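Local coordinates for protein sortase (Actinomyces oris, PDB 2XWG) that is a class C sortase, probably a cysteine transpeptidase that joins pilin subunits during assembly of the fimbriae on the bacterial surface, and binds calcium, at residues L125-T135 / S146-L154; G204-T212 / R222-V230. All coordinates share one frame; numbering follows the deposited sequence.

Contact 1. Residues L125-T135 / S146-L154; sequences LTEGVGHLFGT and SVLTGHTGL
Thr-135 crosses Val-147 at about a right angle and does two jobs there. Its OG1 accepts the backbone N-H of Val-147 at 3.2 Å and donates to Leu-132 O at 2.7 Å, landing on a lone pair in the carbonyl plane; Thr-135 N binds that same oxygen and closes a type II turn. A chi1 of 68° sets OG1 between the backbone N and the carbonyl carbon, which leaves CG2 lying against Val-147 CG2 at 3.6 Å. A valine here would probably leave the Val-147 N-H without its acceptor and hold the turn less firmly. Leu-132 runs alongside Val-147, CD2 to CG1, while its N-H bonds to Val-147 O. Next along, Gly-130 and Thr-149 form a hydrogen-bonded antiparallel pair, and Thr-149 OG1 adds a weak bond to Gly-130 O. Leu-125 lays CD2 against Thr-149 O and packs CD1 on Thr-149 CG2.

Beyond the strands, His-151, the predicted proton donor/acceptor, takes Leu-125 CB over one ring face in a CH-pi contact, 4.0 Å from CB to the ring centroid. One water joins His-151 N to Leu-125 O and Gly-128 O; a second, at the ring edge, lies 2.6 Å from His-151 NE2 and also binds Thr-126 OG1. At the far end the His-131 ring is held by Tyr-92 and Ser-136.

Strand 129-131 is paired between strands 112-118 and 144-149, and strand 206-214 follows beyond the latter.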
loop_
_atom_site.group_PDB
_atom_site.type_symbol
_atom_site.label_atom_id
_atom_site.label_comp_id
_atom_site.label_asym_id
_atom_site.label_seq_id
_atom_site.Cartn_x
_atom_site.Cartn_y
_atom_site.Cartn_z
ATOM N N LEU A 125 3.252 -7.847 8.358
ATOM C CA LEU A 125 4.459 -7.226 7.799
ATOM C C LEU A 125 5.694 -8.134 7.868
ATOM O O LEU A 125 6.692 -7.868 7.210
ATOM C CB LEU A 125 4.757 -5.859 8.439
ATOM C CG LEU A 125 3.683 -4.785 8.338
ATOM C CD1 LEU A 125 4.271 -3.412 8.628
ATOM C CD2 LEU A 125 3.131 -4.808 6.982
ATOM N N THR A 126 5.632 -9.185 8.673
ATOM C CA THR A 126 6.649 -10.234 8.641
ATOM C C THR A 126 6.465 -11.132 7.411
ATOM O O THR A 126 7.413 -11.756 6.939
ATOM C CB THR A 126 6.595 -11.069 9.931
ATOM O OG1 THR A 126 7.337 -10.385 10.959
ATOM C CG2 THR A 126 7.198 -12.426 9.727
ATOM N N GLU A 127 5.239 -11.174 6.890
ATOM C CA GLU A 127 4.879 -12.051 5.782
ATOM C C GLU A 127 4.967 -11.398 4.391
ATOM O O GLU A 127 5.122 -12.102 3.389
ATOM C CB GLU A 127 3.479 -12.654 5.996
ATOM C CG GLU A 127 3.426 -13.785 7.030
ATOM C CD GLU A 127 4.567 -14.796 6.840
ATOM O OE1 GLU A 127 4.572 -15.508 5.794
ATOM O OE2 GLU A 127 5.469 -14.862 7.727
ATOM N N GLY A 128 4.849 -10.072 4.321
ATOM C CA GLY A 128 5.008 -9.358 3.062
ATOM C C GLY A 128 4.690 -7.880 3.167
ATOM O O GLY A 128 4.881 -7.266 4.198
ATOM N N VAL A 129 4.199 -7.294 2.091
ATOM C CA VAL A 129 3.774 -5.912 2.138
ATOM C C VAL A 129 2.358 -5.846 2.716
ATOM O O VAL A 129 1.466 -6.598 2.297
ATOM C CB VAL A 129 3.802 -5.295 0.725
ATOM C CG1 VAL A 129 3.190 -3.922 0.754
ATOM C CG2 VAL A 129 5.238 -5.230 0.201
ATOM N N GLY A 130 2.142 -4.971 3.697
ATOM C CA GLY A 130 0.830 -4.840 4.303
ATOM C C GLY A 130 0.109 -3.637 3.739
ATOM O O GLY A 130 0.701 -2.589 3.526
ATOM N N HIS A 131 -1.180 -3.782 3.489
ATOM C CA HIS A 131 -1.969 -2.678 2.977
ATOM C C HIS A 131 -2.664 -1.918 4.092
ATOM O O HIS A 131 -3.277 -2.519 4.984
ATOM C CB HIS A 131 -3.023 -3.189 2.034
ATOM C CG HIS A 131 -4.013 -2.144 1.653
ATOM N ND1 HIS A 131 -5.262 -2.063 2.227
ATOM C CD2 HIS A 131 -3.923 -1.114 0.782
ATOM C CE1 HIS A 131 -5.912 -1.036 1.707
ATOM N NE2 HIS A 131 -5.121 -0.445 0.830
ATOM N N LEU A 132 -2.588 -0.590 4.031
ATOM C CA LEU A 132 -3.014 0.239 5.153
ATOM C C LEU A 132 -4.524 0.433 5.227
ATOM O O LEU A 132 -5.089 1.239 4.481
ATOM C CB LEU A 132 -2.306 1.587 5.120
ATOM C CG LEU A 132 -2.451 2.395 6.396
ATOM C CD1 LEU A 132 -2.087 1.532 7.581
ATOM C CD2 LEU A 132 -1.568 3.606 6.354
ATOM N N PHE A 133 -5.162 -0.306 6.139
ATOM C CA PHE A 133 -6.592 -0.190 6.367
ATOM C C PHE A 133 -6.941 1.266 6.597
ATOM O O PHE A 133 -6.358 1.937 7.445
ATOM C CB PHE A 133 -7.023 -1.046 7.552
ATOM C CG PHE A 133 -8.476 -0.878 7.946
ATOM C CD1 PHE A 133 -9.496 -1.314 7.108
ATOM C CD2 PHE A 133 -8.813 -0.321 9.176
ATOM C CE1 PHE A 133 -10.832 -1.173 7.469
ATOM C CE2 PHE A 133 -10.140 -0.174 9.546
ATOM C CZ PHE A 133 -11.159 -0.612 8.686
ATOM N N GLY A 134 -7.886 1.763 5.813
ATOM C CA GLY A 134 -8.220 3.167 5.848
ATOM C C GLY A 134 -7.912 3.802 4.520
ATOM O O GLY A 134 -8.476 4.845 4.204
ATOM N N THR A 135 -7.022 3.187 3.739
ATOM C CA THR A 135 -6.672 3.737 2.426
ATOM C C THR A 135 -7.329 2.914 1.313
ATOM O O THR A 135 -7.901 1.859 1.576
ATOM C CB THR A 135 -5.145 3.814 2.218
ATOM O OG1 THR A 135 -4.600 2.495 2.127
ATOM C CG2 THR A 135 -4.500 4.515 3.386
ATOM N N SER A 146 -3.808 4.491 -2.547
ATOM C CA SER A 146 -3.567 3.236 -1.851
ATOM C C SER A 146 -2.193 3.295 -1.196
ATOM O O SER A 146 -1.204 3.674 -1.841
ATOM C CB SER A 146 -3.621 2.090 -2.861
ATOM O OG SER A 146 -3.785 0.855 -2.219
ATOM N N VAL A 147 -2.128 2.927 0.079
ATOM C CA VAL A 147 -0.884 3.033 0.834
ATOM C C VAL A 147 -0.355 1.653 1.190
ATOM O O VAL A 147 -1.030 0.900 1.896
ATOM C CB VAL A 147 -1.104 3.812 2.116
ATOM C CG1 VAL A 147 0.129 3.719 2.994
ATOM C CG2 VAL A 147 -1.413 5.259 1.790
ATOM N N LEU A 148 0.835 1.316 0.684
ATOM C CA LEU A 148 1.415 -0.020 0.873
ATOM C C LEU A 148 2.628 0.076 1.791
ATOM O O LEU A 148 3.536 0.877 1.538
ATOM C CB LEU A 148 1.820 -0.643 -0.467
ATOM C CG LEU A 148 0.733 -0.678 -1.524
ATOM C CD1 LEU A 148 1.228 -1.433 -2.679
ATOM C CD2 LEU A 148 -0.500 -1.350 -0.962
ATOM N N THR A 149 2.638 -0.771 2.821
ATOM C CA THR A 149 3.554 -0.695 3.956
ATOM C C THR A 149 4.554 -1.843 3.985
ATOM O O THR A 149 4.168 -2.991 3.763
ATOM C CB THR A 149 2.752 -0.801 5.248
ATOM O OG1 THR A 149 1.594 0.036 5.151
ATOM C CG2 THR A 149 3.576 -0.342 6.394
ATOM N N GLY A 150 5.819 -1.550 4.292
ATOM C CA GLY A 150 6.854 -2.564 4.324
ATOM C C GLY A 150 8.010 -2.202 5.242
ATOM O O GLY A 150 8.453 -1.071 5.257
ATOM N N HIS A 151 8.509 -3.175 5.997
ATOM C CA HIS A 151 9.607 -2.977 6.934
ATOM C C HIS A 151 10.858 -2.502 6.239
ATOM O O HIS A 151 11.046 -2.725 5.051
ATOM C CB HIS A 151 9.959 -4.290 7.631
ATOM C CG HIS A 151 9.074 -4.637 8.792
ATOM N ND1 HIS A 151 8.641 -3.706 9.709
ATOM C CD2 HIS A 151 8.556 -5.823 9.193
ATOM C CE1 HIS A 151 7.897 -4.296 10.627
ATOM N NE2 HIS A 151 7.827 -5.583 10.335
ATOM N N THR A 152 11.690 -1.801 7.000
ATOM C CA THR A 152 13.112 -1.676 6.734
ATOM C C THR A 152 13.780 -2.229 7.982
ATOM O O THR A 152 13.344 -1.917 9.102
ATOM C CB THR A 152 13.536 -0.212 6.583
ATOM O OG1 THR A 152 13.144 0.284 5.300
ATOM C CG2 THR A 152 15.017 -0.101 6.680
ATOM N N GLY A 153 14.803 -3.069 7.804
ATOM C CA GLY A 153 15.580 -3.581 8.925
ATOM C C GLY A 153 15.150 -4.900 9.586
ATOM O O GLY A 153 15.742 -5.341 10.592
ATOM N N LEU A 154 14.141 -5.561 9.031
ATOM C CA LEU A 154 13.645 -6.780 9.660
ATOM C C LEU A 154 14.802 -7.775 9.756
ATOM O O LEU A 154 14.852 -8.591 10.680
ATOM C CB LEU A 154 12.474 -7.345 8.864
ATOM C CG LEU A 154 11.714 -8.550 9.414
ATOM C CD1 LEU A 154 11.060 -8.168 10.699
ATOM C CD2 LEU A 154 10.664 -9.016 8.390
HETATM O O HOH W 1 7.226 -6.000 5.550
HETATM O O HOH W 2 6.629 -7.502 11.556
#

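Contact 2. Residues G204-T212 / R222-V230; sequences GRDLVTLIT and RLLVTGERV
Asp-206 and Glu-228 lose the most surface here, and each meets an arginine of the other segment. Arg-205, bent at chi3, brings its guanidinium side-on to Glu-228: NE reaches OE2 at 3.0 Å and NH2 reaches OE1 at 2.8 Å. Both oxygens lie near the guanidinium plane, yet the arginine comes from above the carboxylate, the two planes being 55° apart. Leu-207 CD2 sits against one face of that guanidinium and also touches Glu-228 CD. Arg-205 is poorly ordered, so this bridge is less certain in detail. Asp-206 has CG anti to its backbone N (chi1 -174°), which brings the carboxylate against Arg-229 CB, the side chains crossing at a slant; OD2 takes NH1 at 2.9 Å on its syn side, with the planes nearly perpendicular. Gly-141 N also binds OD2 and Tyr-183 OH binds OD1, giving both oxygens partners.

Thr-212, next in buried area, packs its CG2 on Leu-223 CB, 3.9 Å away; its OG1 bonds to Thr-152 and Gly-150. On the face of Leu-207 and Glu-228 the hydroxyls of Thr-209 and Thr-226 share a hydrogen bond, and Thr-209 OG1 also bonds to His-145 NE2.

This antiparallel hairpin carries the predicted nucleophile Cys-213, with Arg-222 nearby, salt-bridged to Asp-76. Strand 144-149 flanks it beside 206-214, strand 179-191 flanks it beside 221-229, and Leu-210 packs on strand 103-107 across the sortase beta-barrel.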
loop_
_atom_site.group_PDB
_atom_site.type_symbol
_atom_site.label_atom_id
_atom_site.label_comp_id
_atom_site.label_asym_id
_atom_site.label_seq_id
_atom_site.Cartn_x
_atom_site.Cartn_y
_atom_site.Cartn_z
ATOM N N GLY A 204 -9.513 12.980 -8.020
ATOM C CA GLY A 204 -9.252 12.887 -9.446
ATOM C C GLY A 204 -7.821 12.486 -9.753
ATOM O O GLY A 204 -7.329 12.690 -10.865
ATOM N N ARG A 205 -7.145 11.927 -8.754
ATOM C CA ARG A 205 -5.816 11.349 -8.938
ATOM C C ARG A 205 -5.782 9.878 -8.515
ATOM O O ARG A 205 -6.490 9.459 -7.585
ATOM C CB ARG A 205 -4.753 12.154 -8.181
ATOM C CG ARG A 205 -4.329 13.453 -8.867
ATOM C CD ARG A 205 -3.297 14.221 -8.021
ATOM N NE ARG A 205 -1.894 13.904 -8.331
ATOM C CZ ARG A 205 -0.864 14.165 -7.520
ATOM N NH1 ARG A 205 -1.071 14.726 -6.336
ATOM N NH2 ARG A 205 0.380 13.856 -7.879
ATOM N N ASP A 206 -4.959 9.112 -9.225
ATOM C CA ASP A 206 -4.741 7.688 -8.972
ATOM C C ASP A 206 -3.323 7.544 -8.406
ATOM O O ASP A 206 -2.342 7.553 -9.158
ATOM C CB ASP A 206 -4.890 6.922 -10.302
ATOM C CG ASP A 206 -4.816 5.390 -10.147
ATOM O OD1 ASP A 206 -4.230 4.908 -9.147
ATOM O OD2 ASP A 206 -5.334 4.672 -11.049
ATOM N N LEU A 207 -3.198 7.446 -7.088
ATOM C CA LEU A 207 -1.869 7.402 -6.479
ATOM C C LEU A 207 -1.635 6.151 -5.644
ATOM O O LEU A 207 -2.546 5.660 -4.999
ATOM C CB LEU A 207 -1.688 8.594 -5.547
ATOM C CG LEU A 207 -2.036 10.000 -5.981
ATOM C CD1 LEU A 207 -1.919 10.913 -4.778
ATOM C CD2 LEU A 207 -1.081 10.412 -7.070
ATOM N N VAL A 208 -0.395 5.676 -5.608
ATOM C CA VAL A 208 0.004 4.683 -4.607
ATOM C C VAL A 208 1.251 5.134 -3.859
ATOM O O VAL A 208 2.237 5.516 -4.476
ATOM C CB VAL A 208 0.338 3.330 -5.231
ATOM C CG1 VAL A 208 1.036 2.470 -4.208
ATOM C CG2 VAL A 208 -0.919 2.656 -5.720
ATOM N N THR A 209 1.219 5.077 -2.533
ATOM C CA THR A 209 2.403 5.378 -1.737
ATOM C C THR A 209 2.997 4.137 -1.060
ATOM O O THR A 209 2.298 3.403 -0.347
ATOM C CB THR A 209 2.095 6.411 -0.648
ATOM O OG1 THR A 209 1.582 7.598 -1.262
ATOM C CG2 THR A 209 3.355 6.764 0.128
ATOM N N LEU A 210 4.287 3.914 -1.297
ATOM C CA LEU A 210 5.061 2.919 -0.581
ATOM C C LEU A 210 5.666 3.553 0.674
ATOM O O LEU A 210 6.457 4.492 0.585
ATOM C CB LEU A 210 6.173 2.415 -1.489
ATOM C CG LEU A 210 5.714 2.075 -2.912
ATOM C CD1 LEU A 210 6.878 1.642 -3.766
ATOM C CD2 LEU A 210 4.650 0.982 -2.909
ATOM N N ILE A 211 5.323 3.058 1.852
ATOM C CA ILE A 211 5.902 3.653 3.042
ATOM C C ILE A 211 6.749 2.674 3.832
ATOM O O ILE A 211 6.352 1.546 4.031
ATOM C CB ILE A 211 4.817 4.221 3.948
ATOM C CG1 ILE A 211 5.436 4.860 5.192
ATOM C CG2 ILE A 211 3.849 3.140 4.350
ATOM C CD1 ILE A 211 4.427 5.621 6.040
ATOM N N THR A 212 7.925 3.111 4.277
ATOM C CA THR A 212 8.760 2.298 5.150
ATOM C C THR A 212 9.323 3.142 6.299
ATOM O O THR A 212 9.098 4.355 6.367
ATOM C CB THR A 212 9.908 1.681 4.371
ATOM O OG1 THR A 212 10.622 0.780 5.215
ATOM C CG2 THR A 212 10.836 2.739 3.927
ATOM N N ARG A 222 9.662 8.231 8.627
ATOM C CA ARG A 222 9.038 7.396 7.607
ATOM C C ARG A 222 9.434 7.871 6.232
ATOM O O ARG A 222 9.378 9.053 5.962
ATOM C CB ARG A 222 7.525 7.499 7.680
ATOM C CG ARG A 222 6.952 7.111 8.997
ATOM C CD ARG A 222 7.458 5.776 9.440
ATOM N NE ARG A 222 6.848 5.437 10.719
ATOM C CZ ARG A 222 7.528 5.212 11.835
ATOM N NH1 ARG A 222 8.857 5.294 11.829
ATOM N NH2 ARG A 222 6.883 4.895 12.954
ATOM N N LEU A 223 9.801 6.958 5.344
ATOM C CA LEU A 223 10.083 7.342 3.971
ATOM C C LEU A 223 8.856 7.052 3.094
ATOM O O LEU A 223 8.345 5.939 3.096
ATOM C CB LEU A 223 11.322 6.610 3.474
ATOM C CG LEU A 223 11.478 6.585 1.964
ATOM C CD1 LEU A 223 11.930 7.950 1.512
ATOM C CD2 LEU A 223 12.494 5.526 1.551
ATOM N N LEU A 224 8.362 8.063 2.380
ATOM C CA LEU A 224 7.146 7.942 1.577
ATOM C C LEU A 224 7.498 8.144 0.140
ATOM O O LEU A 224 7.867 9.239 -0.246
ATOM C CB LEU A 224 6.100 8.999 1.932
ATOM C CG LEU A 224 5.600 9.280 3.358
ATOM C CD1 LEU A 224 4.143 9.678 3.329
ATOM C CD2 LEU A 224 5.758 8.131 4.300
ATOM N N VAL A 225 7.370 7.091 -0.656
ATOM C CA VAL A 225 7.563 7.172 -2.085
ATOM C C VAL A 225 6.184 7.089 -2.725
ATOM O O VAL A 225 5.466 6.109 -2.537
ATOM C CB VAL A 225 8.440 6.015 -2.583
ATOM C CG1 VAL A 225 8.327 5.849 -4.110
ATOM C CG2 VAL A 225 9.890 6.211 -2.150
ATOM N N THR A 226 5.799 8.127 -3.455
ATOM C CA THR A 226 4.477 8.169 -4.050
ATOM C C THR A 226 4.617 7.986 -5.549
ATOM O O THR A 226 5.481 8.602 -6.172
ATOM C CB THR A 226 3.765 9.511 -3.765
ATOM O OG1 THR A 226 3.666 9.736 -2.347
ATOM C CG2 THR A 226 2.368 9.524 -4.383
ATOM N N GLY A 227 3.789 7.124 -6.127
ATOM C CA GLY A 227 3.768 6.964 -7.571
ATOM C C GLY A 227 2.404 7.369 -8.096
ATOM O O GLY A 227 1.408 7.284 -7.368
ATOM N N GLU A 228 2.352 7.812 -9.351
ATOM C CA GLU A 228 1.084 8.168 -9.968
ATOM C C GLU A 228 0.799 7.268 -11.161
ATOM O O GLU A 228 1.701 6.936 -11.934
ATOM C CB GLU A 228 1.059 9.632 -10.385
ATOM C CG GLU A 228 -0.339 10.118 -10.779
ATOM C CD GLU A 228 -0.525 11.621 -10.552
ATOM O OE1 GLU A 228 0.475 12.315 -10.247
ATOM O OE2 GLU A 228 -1.671 12.105 -10.670
ATOM N N ARG A 229 -0.458 6.862 -11.297
ATOM C CA ARG A 229 -0.858 5.961 -12.359
ATOM C C ARG A 229 -0.374 6.488 -13.708
ATOM O O ARG A 229 -0.539 7.659 -14.014
ATOM C CB ARG A 229 -2.383 5.805 -12.357
ATOM C CG ARG A 229 -2.937 4.829 -13.400
ATOM C CD ARG A 229 -2.568 3.387 -13.073
ATOM N NE ARG A 229 -3.184 2.422 -13.985
ATOM C CZ ARG A 229 -4.412 1.942 -13.806
ATOM N NH1 ARG A 229 -5.127 2.355 -12.768
ATOM N NH2 ARG A 229 -4.933 1.066 -14.652
ATOM N N VAL A 230 0.243 5.616 -14.497
ATOM C CA VAL A 230 0.655 5.927 -15.856
ATOM C C VAL A 230 0.076 4.878 -16.813
ATOM O O VAL A 230 0.215 3.674 -16.572
ATOM C CB VAL A 230 2.181 5.887 -16.003
ATOM C CG1 VAL A 230 2.546 5.619 -17.458
ATOM C CG2 VAL A 230 2.813 7.191 -15.507
#

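Overall arrangement
Coming from the N terminus, the chain leaves helix 122-127, runs through strand 129-131 and a turn, and comes back along 144-149; contact 1 closes that short excursion. It then goes through 171-176 and 179-191 before 206-214 and 221-229 fold together as contact 2. The two contacts are therefore in series, neither nested nor crossed, with centres about 13 Å apart. They meet in the sheet because strands 144-149 and 206-214 are neighbours, Leu-148 N lying 2.7 Å from Thr-209 O. At one end of this seam the hydroxyls of Thr-152 and Thr-212 tie the contacts together, and near them the side chain of His-151, predicted to be catalytic, lies about 6 Å from that of Cys-213, the residue after segment 204-212.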